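Local coordinates for hypothetical protein SPy1581 (Streptococcus pyogenes, PDB 1YHF) that is of unknown function but belongs to the cupin superfamily, being a small single-domain cupin resembling HP0902, with the beta-sandwich architecture of that family, at residues 19-24 with 102-106; 66-70 with 82-86. All blocks are in the same frame, centred on the assembly; numbering follows the deposited sequence.

Interaction 1. Residues 19-24 with 102-106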
ATOM      1  N   THR A  19       1.962   8.373  -8.239  1.00 29.85           N
ATOM      2  CA  THR A  19       3.299   7.817  -8.535  1.00 30.36           C
ATOM      3  C   THR A  19       4.394   8.890  -8.499  1.00 31.23           C
ATOM      4  O   THR A  19       5.586   8.564  -8.496  1.00 31.69           O
ATOM      5  CB  THR A  19       3.374   7.051  -9.902  1.00 29.85           C
ATOM      6  OG1 THR A  19       3.197   7.965 -10.997  1.00 28.49           O
ATOM      7  CG2 THR A  19       2.334   5.960  -9.967  1.00 29.13           C
ATOM      8  N   GLN A  20       3.993  10.161  -8.488  1.00 31.43           N
ATOM      9  CA  GLN A  20       4.954  11.243  -8.280  1.00 32.42           C
ATOM     10  C   GLN A  20       5.032  11.663  -6.820  1.00 31.90           C
ATOM     11  O   GLN A  20       5.982  12.327  -6.432  1.00 32.18           O
ATOM     12  CB  GLN A  20       4.658  12.476  -9.156  1.00 32.40           C
ATOM     13  CG  GLN A  20       4.556  12.208 -10.656  1.00 35.60           C
ATOM     14  CD  GLN A  20       5.744  11.451 -11.241  1.00 41.42           C
ATOM     15  OE1 GLN A  20       6.865  11.976 -11.299  1.00 41.75           O
ATOM     16  NE2 GLN A  20       5.496  10.210 -11.706  1.00 43.77           N
ATOM     17  N   GLU A  21       4.036  11.282  -6.024  1.00 31.60           N
ATOM     18  CA  GLU A  21       3.982  11.657  -4.617  1.00 31.66           C
ATOM     19  C   GLU A  21       4.901  10.781  -3.776  1.00 30.91           C
ATOM     20  O   GLU A  21       5.310  11.190  -2.691  1.00 30.94           O
ATOM     21  CB  GLU A  21       2.549  11.578  -4.062  1.00 32.50           C
ATOM     22  CG  GLU A  21       1.557  12.584  -4.661  1.00 34.45           C
ATOM     23  CD  GLU A  21       1.858  14.026  -4.298  1.00 39.82           C
ATOM     24  OE1 GLU A  21       1.921  14.359  -3.093  1.00 41.52           O
ATOM     25  OE2 GLU A  21       2.014  14.841  -5.235  1.00 43.50           O
ATOM     26  N   VAL A  22       5.189   9.571  -4.262  1.00 29.50           N
ATOM     27  CA  VAL A  22       6.091   8.637  -3.585  1.00 29.36           C
ATOM     28  C   VAL A  22       7.043   8.015  -4.611  1.00 29.10           C
ATOM     29  O   VAL A  22       6.723   7.015  -5.263  1.00 27.73           O
ATOM     30  CB  VAL A  22       5.332   7.545  -2.755  1.00 29.16           C
ATOM     31  CG1 VAL A  22       6.296   6.791  -1.881  1.00 31.12           C
ATOM     32  CG2 VAL A  22       4.313   8.182  -1.836  1.00 30.20           C
HETATM   33  N   MSE A  23       8.205   8.651  -4.766  1.00 28.93           N
HETATM   34  CA  MSE A  23       9.188   8.236  -5.754  1.00 30.48           C
HETATM   35  C   MSE A  23       9.844   6.905  -5.372  1.00 29.69           C
HETATM   36  O   MSE A  23       9.890   6.539  -4.199  1.00 29.24           O
HETATM   37  CB  MSE A  23      10.231   9.348  -5.950  1.00 31.08           C
HETATM   38  CG  MSE A  23       9.585  10.702  -6.354  1.00 35.49           C
HETATM   39 SE   MSE A  23       8.868  10.620  -8.179  0.74 45.40          SE
HETATM   40  CE  MSE A  23      10.556  10.942  -9.075  1.00 42.88           C
ATOM     41  N   ILE A  24      10.296   6.154  -6.372  1.00 29.36           N
ATOM     42  CA  ILE A  24      11.032   4.916  -6.119  1.00 29.41           C
ATOM     43  C   ILE A  24      12.477   5.297  -5.799  1.00 29.98           C
ATOM     44  O   ILE A  24      13.102   6.027  -6.570  1.00 29.64           O
ATOM     45  CB  ILE A  24      10.981   3.960  -7.341  1.00 29.09           C
ATOM     46  CG1 ILE A  24       9.561   3.419  -7.541  1.00 28.82           C
ATOM     47  CG2 ILE A  24      11.985   2.831  -7.163  1.00 29.93           C
ATOM     48  CD1 ILE A  24       9.257   2.896  -8.937  1.00 30.33           C
ATOM     49  N   GLU A 102       9.709  -6.194  -9.290  1.00 30.17           N
ATOM     50  CA  GLU A 102      10.345  -5.013  -9.860  1.00 30.86           C
ATOM     51  C   GLU A 102      10.045  -3.924  -8.852  1.00 30.12           C
ATOM     52  O   GLU A 102       9.217  -4.131  -7.959  1.00 29.96           O
ATOM     53  CB  GLU A 102       9.704  -4.621 -11.186  1.00 31.13           C
ATOM     54  CG  GLU A 102       9.452  -5.750 -12.146  1.00 35.65           C
ATOM     55  CD  GLU A 102       8.692  -5.292 -13.376  1.00 41.10           C
ATOM     56  OE1 GLU A 102       8.159  -4.155 -13.377  1.00 45.27           O
ATOM     57  OE2 GLU A 102       8.607  -6.078 -14.339  1.00 44.23           O
ATOM     58  N   ALA A 103      10.690  -2.775  -8.989  1.00 29.16           N
ATOM     59  CA  ALA A 103      10.291  -1.600  -8.218  1.00 29.34           C
ATOM     60  C   ALA A 103       8.787  -1.409  -8.458  1.00 29.03           C
ATOM     61  O   ALA A 103       8.297  -1.560  -9.584  1.00 29.22           O
ATOM     62  CB  ALA A 103      11.072  -0.367  -8.659  1.00 29.07           C
ATOM     63  N   PHE A 104       8.043  -1.142  -7.397  1.00 28.21           N
ATOM     64  CA  PHE A 104       6.627  -0.886  -7.570  1.00 27.10           C
ATOM     65  C   PHE A 104       6.143   0.206  -6.622  1.00 26.65           C
ATOM     66  O   PHE A 104       6.823   0.531  -5.634  1.00 26.14           O
ATOM     67  CB  PHE A 104       5.818  -2.195  -7.469  1.00 26.68           C
ATOM     68  CG  PHE A 104       5.594  -2.704  -6.053  1.00 27.97           C
ATOM     69  CD1 PHE A 104       4.507  -2.258  -5.301  1.00 27.59           C
ATOM     70  CD2 PHE A 104       6.429  -3.679  -5.500  1.00 27.39           C
ATOM     71  CE1 PHE A 104       4.265  -2.744  -4.006  1.00 26.56           C
ATOM     72  CE2 PHE A 104       6.202  -4.171  -4.205  1.00 24.69           C
ATOM     73  CZ  PHE A 104       5.109  -3.692  -3.452  1.00 26.68           C
ATOM     74  N   GLN A 105       4.989   0.783  -6.965  1.00 26.12           N
ATOM     75  CA  GLN A 105       4.282   1.771  -6.136  1.00 25.07           C
ATOM     76  C   GLN A 105       2.870   1.252  -5.974  1.00 25.50           C
ATOM     77  O   GLN A 105       2.317   0.650  -6.922  1.00 24.98           O
ATOM     78  CB  GLN A 105       4.260   3.137  -6.823  1.00 23.72           C
ATOM     79  CG  GLN A 105       5.633   3.801  -6.889  1.00 24.84           C
ATOM     80  CD  GLN A 105       5.743   4.749  -8.033  1.00 24.63           C
ATOM     81  OE1 GLN A 105       5.401   4.406  -9.166  1.00 25.44           O
ATOM     82  NE2 GLN A 105       6.192   5.953  -7.759  1.00 24.02           N
HETATM   83  N   MSE A 106       2.299   1.457  -4.782  1.00 25.26           N
HETATM   84  CA  MSE A 106       0.956   0.988  -4.461  1.00 26.54           C
HETATM   85  C   MSE A 106       0.164   1.925  -3.567  1.00 26.08           C
HETATM   86  O   MSE A 106       0.733   2.700  -2.783  1.00 24.70           O
HETATM   87  CB  MSE A 106       1.010  -0.381  -3.768  1.00 27.04           C
HETATM   88  CG  MSE A 106       1.763  -0.401  -2.469  1.00 26.72           C
HETATM   89 SE   MSE A 106       1.282  -2.042  -1.463  0.85 32.21          SE
HETATM   90  CE  MSE A 106       2.676  -1.980  -0.192  1.00 29.92           C
TER
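One side-chain amide, that of Gln105, supplies the donor of both hydrogen bonds between residues 19-24 and 102-106. Its NE2 donates to Val22 O at 2.8 Å with a nearly straight N-H...O angle of 165°, and to Thr19 O, with NE2 to O also 2.8 Å but an angle of 128°, which makes this second bond weak. Both amide hydrogens therefore have a backbone acceptor where the short helix 18-21 gives way to loop. The other amide atom, Gln105 OE1, accepts from outside the contact: it is hydrogen-bonded to Ser68 OG on strand 61-68. In the cupin beta-sandwich, strand 104-111 runs between strands 40-47 and 61-68, so Gln105, buried and with its CA-to-CB bond toward 19-24, ties the N-terminal segment to the face of this sheet. Thr19 OG1 has two partners, Gln20 NE2 at 3.3 Å from OG1 and the Asp17 carboxylate. Apolar packing finishes the contact further along the loop: Ile24 CG2 lies 3.6 Å from Ala103 CB, and Ile24 CG1 approaches Gln105 CG at 4.0 Å. Met23 O, next to the accepting Val22 O in the chain, is hydrogen-bonded to Ser46 OG of strand 40-47.

Interaction 2. Residues 66-70 with 82-86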
ATOM      1  N   ILE A  66      -1.883  -1.662  -7.283  1.00 26.60           N
ATOM      2  CA  ILE A  66      -0.544  -1.484  -7.822  1.00 27.08           C
ATOM      3  C   ILE A  66      -0.566  -0.360  -8.854  1.00 27.32           C
ATOM      4  O   ILE A  66      -1.322  -0.393  -9.846  1.00 27.71           O
ATOM      5  CB  ILE A  66       0.072  -2.830  -8.354  1.00 26.75           C
ATOM      6  CG1 ILE A  66       0.195  -3.858  -7.217  1.00 27.30           C
ATOM      7  CG2 ILE A  66       1.442  -2.620  -9.045  1.00 26.98           C
ATOM      8  CD1 ILE A  66       1.132  -3.480  -6.102  1.00 27.68           C
ATOM      9  N   LEU A  67       0.247   0.657  -8.591  1.00 27.31           N
ATOM     10  CA  LEU A  67       0.225   1.877  -9.384  1.00 26.98           C
ATOM     11  C   LEU A  67       1.273   1.886 -10.484  1.00 27.87           C
ATOM     12  O   LEU A  67       1.144   2.628 -11.469  1.00 26.81           O
ATOM     13  CB  LEU A  67       0.386   3.105  -8.480  1.00 26.66           C
ATOM     14  CG  LEU A  67      -0.562   3.252  -7.297  1.00 25.81           C
ATOM     15  CD1 LEU A  67      -0.157   4.497  -6.481  1.00 25.92           C
ATOM     16  CD2 LEU A  67      -2.023   3.325  -7.782  1.00 25.65           C
ATOM     17  N   SER A  68       2.328   1.090 -10.289  1.00 28.64           N
ATOM     18  CA  SER A  68       3.381   0.876 -11.281  1.00 29.50           C
ATOM     19  C   SER A  68       4.169  -0.376 -10.903  1.00 29.73           C
ATOM     20  O   SER A  68       4.122  -0.825  -9.767  1.00 30.05           O
ATOM     21  CB  SER A  68       4.319   2.089 -11.365  1.00 29.88           C
ATOM     22  OG  SER A  68       5.161   2.166 -10.216  1.00 31.17           O
ATOM     23  N   GLY A  69       4.899  -0.936 -11.862  1.00 30.14           N
ATOM     24  CA  GLY A  69       5.741  -2.112 -11.611  1.00 29.19           C
ATOM     25  C   GLY A  69       4.984  -3.404 -11.365  1.00 28.94           C
ATOM     26  O   GLY A  69       3.878  -3.605 -11.870  1.00 28.23           O
ATOM     27  N   LEU A  70       5.594  -4.291 -10.586  1.00 28.73           N
ATOM     28  CA  LEU A  70       5.048  -5.630 -10.365  1.00 29.09           C
ATOM     29  C   LEU A  70       5.358  -6.088  -8.957  1.00 29.07           C
ATOM     30  O   LEU A  70       6.482  -5.957  -8.484  1.00 29.89           O
ATOM     31  CB  LEU A  70       5.633  -6.639 -11.380  1.00 28.63           C
ATOM     32  CG  LEU A  70       5.135  -8.093 -11.306  1.00 29.16           C
ATOM     33  CD1 LEU A  70       3.672  -8.191 -11.725  1.00 28.91           C
ATOM     34  CD2 LEU A  70       5.975  -9.030 -12.170  1.00 28.98           C
ATOM     35  N   VAL A  82       0.868  -9.162  -8.920  1.00 31.26           N
ATOM     36  CA  VAL A  82      -0.058  -8.067  -9.149  1.00 30.63           C
ATOM     37  C   VAL A  82       0.660  -6.971  -9.928  1.00 30.45           C
ATOM     38  O   VAL A  82       1.611  -6.363  -9.430  1.00 30.62           O
ATOM     39  CB  VAL A  82      -0.663  -7.567  -7.814  1.00 30.97           C
ATOM     40  CG1 VAL A  82      -1.746  -6.495  -8.058  1.00 30.16           C
ATOM     41  CG2 VAL A  82      -1.252  -8.760  -7.044  1.00 30.02           C
ATOM     42  N   ALA A  83       0.193  -6.733 -11.154  1.00 30.41           N
ATOM     43  CA  ALA A  83       0.858  -5.812 -12.098  1.00 30.01           C
ATOM     44  C   ALA A  83       0.229  -4.427 -12.045  1.00 30.24           C
ATOM     45  O   ALA A  83      -0.759  -4.230 -11.351  1.00 30.04           O
ATOM     46  CB  ALA A  83       0.804  -6.392 -13.515  1.00 29.81           C
ATOM     47  N   GLU A  84       0.795  -3.461 -12.777  1.00 30.30           N
ATOM     48  CA  GLU A  84       0.236  -2.102 -12.824  1.00 30.28           C
ATOM     49  C   GLU A  84      -1.239  -2.134 -13.225  1.00 29.16           C
ATOM     50  O   GLU A  84      -1.613  -2.797 -14.193  1.00 27.82           O
ATOM     51  CB  GLU A  84       1.037  -1.229 -13.787  1.00 30.82           C
ATOM     52  CG  GLU A  84       0.437   0.148 -14.051  1.00 32.66           C
ATOM     53  CD  GLU A  84       1.277   0.967 -15.009  1.00 34.10           C
ATOM     54  OE1 GLU A  84       2.364   0.493 -15.426  1.00 40.57           O
ATOM     55  OE2 GLU A  84       0.852   2.086 -15.356  1.00 38.46           O
ATOM     56  N   GLY A  85      -2.078  -1.428 -12.477  1.00 27.66           N
ATOM     57  CA  GLY A  85      -3.504  -1.399 -12.795  1.00 27.01           C
ATOM     58  C   GLY A  85      -4.327  -2.526 -12.179  1.00 26.77           C
ATOM     59  O   GLY A  85      -5.539  -2.612 -12.395  1.00 26.74           O
ATOM     60  N   GLN A  86      -3.674  -3.401 -11.425  1.00 26.60           N
ATOM     61  CA  GLN A  86      -4.361  -4.516 -10.811  1.00 26.75           C
ATOM     62  C   GLN A  86      -4.483  -4.315  -9.319  1.00 26.48           C
ATOM     63  O   GLN A  86      -3.692  -3.607  -8.703  1.00 25.81           O
ATOM     64  CB  GLN A  86      -3.682  -5.849 -11.129  1.00 26.94           C
ATOM     65  CG  GLN A  86      -3.675  -6.209 -12.617  1.00 26.45           C
ATOM     66  CD  GLN A  86      -2.898  -7.468 -12.901  1.00 28.18           C
ATOM     67  OE1 GLN A  86      -2.075  -7.909 -12.089  1.00 28.98           O
ATOM     68  NE2 GLN A  86      -3.157  -8.072 -14.055  1.00 30.81           N
TER
HETATM   69  O   HOH W   1       2.215   4.164 -13.425  1.00 39.30           O
HETATM   70  O   HOH W   2       4.713  -0.188 -14.677  1.00 37.52           O
HETATM   71  O   HOH W   3       3.354  -4.001 -14.381  1.00 42.75           O
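A type II beta turn, Ala83 to Gln86, lies here against the end of strand 61-68, where the chain passes between the two sheets of the cupin sandwich. The turn is closed by Gln86 N to Ala83 O at 3.0 Å, and its third residue, Gly85, has phi/psi of 87/0, angles at which a CB would collide with the carbonyl O of Glu84. Gln86 also folds its side chain back, Ala83 N donating to Gln86 OE1 at 2.7 Å (174°). Two backbone bonds join the turn to Ile66: Ile66 N to Gln86 O, 3.0 Å and 172°, and Gly85 N to Ile66 O, 2.9 Å and 161°. Ile66 CG1 packs on Val82 CG1 at 3.4 Å, between the two sheets. Leu70 CD1 meets Ala83 CB at 3.8 Å, packing between neighbouring strands of the four-stranded sheet. Leu67 and Ser68 together face Gln105 of the neighbouring strand, a classic beta bulge. At the bulge and at Gly69 (phi 70°), three waters connect the backbone to Glu84. One water donates to Leu67 O (2.7 Å) and Glu84 OE2 (3.1 Å); a second accepts from Gly69 N (2.9 Å) and donates to Glu84 OE1 (2.6 Å). A third links the two backbones, donating to Gly69 O at 2.6 Å and accepting from Glu84 N at 3.1 Å.

The centres of the two interactions lie about 10 Å apart, and strands 104-111 and 61-68, neighbours in the five-stranded antiparallel sheet, connect them. Gln105 O to Leu67 N (2.7 Å) and Gln105 OE1 to Ser68 OG (2.5 Å) are both probable hydrogen bonds, so the residue that holds 19-24 in interaction 1 also faces the bulge of interaction 2. Along the chain the order is 19-24, 66-70, 82-86, 102-106: the 12-residue separation of interaction 2 falls within the 78-residue one of interaction 1. Together they join the N-terminal helix, the five-stranded sheet and strand 78-83 of the four-stranded sheet at one end of the sandwich.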